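Local coordinates for cytosine-specific methyltransferase (Escherichia coli O157:H7 EDL933, PDB 3G7U), which probably methylates carbon 5 of cytosine in DNA, taking the methyl group from S-adenosyl-L-methionine, as other members of the C5-methyltransferase family do, at residues P80-S85 with D94-L99. Numbering follows the deposited sequence.
Sequences PCQGFS and DSRNQL
Asn97 OD1 accepts the backbone N-H of Gln82 at 2.9 Å in a nearly straight bond (165°), with the donor tilted out of the carbonyl plane. The other end of the same amide returns the grip: Asn97 ND2 donates to Gln82 OE1, also at 2.9 Å, meeting a lone pair in the carbonyl plane although the hydrogen bond is markedly bent at the N-H. Gln82 CG stands anti to the backbone N (chi1 180°), and the extended chain beyond it carries the amide out to a place between Asn97 ND2 and Ser85 O. Its NE2 donates to Ser85 O at 3.1 Å, bracing the type II' turn from Gln82 to Ser85. Arg96, its side chain crossing that of Gln82 at about a right angle, runs past Cys81 O and bends at chi3 (-69°), which sets NE; Gln82 O lies above one guanidinium face, offset toward its rim, while NH2 donates to Ser85 OG (3.2 Å). Nearer the strand 74-77, Pro80 CG and CD rest on Leu99 CB, at 3.8 Å. The segment 80-85 carries the Pro-Cys motif of C5-methyltransferases, and Cys81 is the predicted nucleophile. With both amide ends engaged, Asn97, near the start of helix 94-110, fixes the backbone just after that cysteine, whose CB points away from the helix.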
# COMPACT_ATOMS: atom_id res chain seq x y z
N PRO A 80 0.52 5.90 13.00
CA PRO A 80 0.33 4.69 13.79
C PRO A 80 -0.68 4.96 14.89
O PRO A 80 -0.94 6.10 15.24
CB PRO A 80 1.70 4.43 14.41
CG PRO A 80 2.66 5.35 13.69
CD PRO A 80 1.83 6.51 13.27
N CYS A 81 -1.24 3.90 15.42
CA CYS A 81 -2.20 4.03 16.47
C CYS A 81 -2.05 2.76 17.27
O CYS A 81 -1.78 1.72 16.69
CB CYS A 81 -3.59 4.11 15.83
SG CYS A 81 -4.95 4.16 16.98
N GLN A 82 -2.21 2.86 18.59
CA GLN A 82 -2.25 1.69 19.49
C GLN A 82 -3.30 0.65 19.02
O GLN A 82 -3.03 -0.55 19.02
CB GLN A 82 -2.49 2.13 20.93
CG GLN A 82 -2.56 1.00 21.96
CD GLN A 82 -3.01 1.46 23.35
OE1 GLN A 82 -2.99 2.66 23.68
NE2 GLN A 82 -3.42 0.50 24.18
N GLY A 83 -4.48 1.13 18.61
CA GLY A 83 -5.48 0.28 17.95
C GLY A 83 -6.03 -0.81 18.86
O GLY A 83 -6.34 -0.56 20.02
N PHE A 84 -6.14 -2.02 18.32
CA PHE A 84 -6.61 -3.18 19.09
C PHE A 84 -5.55 -3.82 20.01
O PHE A 84 -5.83 -4.80 20.69
CB PHE A 84 -7.20 -4.26 18.16
CG PHE A 84 -8.50 -3.88 17.50
CD1 PHE A 84 -9.62 -3.52 18.25
CD2 PHE A 84 -8.64 -3.94 16.11
CE1 PHE A 84 -10.83 -3.18 17.64
CE2 PHE A 84 -9.85 -3.61 15.48
CZ PHE A 84 -10.95 -3.22 16.26
N SER A 85 -4.33 -3.28 20.02
CA SER A 85 -3.26 -3.80 20.88
C SER A 85 -3.45 -3.39 22.35
O SER A 85 -3.53 -2.21 22.67
CB SER A 85 -1.88 -3.34 20.40
OG SER A 85 -1.74 -3.54 19.00
N ASP A 94 2.06 2.75 23.77
CA ASP A 94 1.89 4.19 24.01
C ASP A 94 2.54 5.13 22.98
O ASP A 94 1.99 6.19 22.67
CB ASP A 94 2.39 4.53 25.43
CG ASP A 94 2.28 6.01 25.77
OD1 ASP A 94 1.17 6.47 26.12
OD2 ASP A 94 3.32 6.70 25.68
N SER A 95 3.72 4.74 22.47
CA SER A 95 4.47 5.58 21.51
C SER A 95 3.78 5.74 20.14
O SER A 95 3.95 6.76 19.47
CB SER A 95 5.88 5.04 21.31
OG SER A 95 5.81 3.76 20.72
N ARG A 96 3.01 4.73 19.74
CA ARG A 96 2.21 4.82 18.52
C ARG A 96 1.15 5.93 18.61
O ARG A 96 0.92 6.65 17.62
CB ARG A 96 1.57 3.47 18.24
CG ARG A 96 2.57 2.38 17.87
CD ARG A 96 1.88 1.03 17.71
NE ARG A 96 1.39 0.54 19.00
CZ ARG A 96 0.77 -0.62 19.19
NH1 ARG A 96 0.38 -0.95 20.41
NH2 ARG A 96 0.52 -1.44 18.17
N ASN A 97 0.53 6.08 19.78
CA ASN A 97 -0.39 7.21 20.03
C ASN A 97 0.28 8.58 20.02
O ASN A 97 -0.34 9.55 19.59
CB ASN A 97 -1.18 7.00 21.32
CG ASN A 97 -2.06 5.77 21.28
OD1 ASN A 97 -2.43 5.29 20.19
ND2 ASN A 97 -2.38 5.22 22.45
N GLN A 98 1.52 8.66 20.50
CA GLN A 98 2.32 9.88 20.32
C GLN A 98 2.60 10.12 18.85
O GLN A 98 2.40 11.23 18.38
CB GLN A 98 3.62 9.83 21.12
CG GLN A 98 3.43 10.26 22.59
CD GLN A 98 4.40 9.57 23.54
OE1 GLN A 98 4.87 8.46 23.28
NE2 GLN A 98 4.70 10.24 24.65
N LEU A 99 3.01 9.09 18.12
CA LEU A 99 3.28 9.27 16.67
C LEU A 99 2.07 9.73 15.85
O LEU A 99 2.20 10.49 14.87
CB LEU A 99 3.90 8.00 16.06
CG LEU A 99 5.31 7.66 16.57
CD1 LEU A 99 5.70 6.26 16.16
CD2 LEU A 99 6.35 8.68 16.14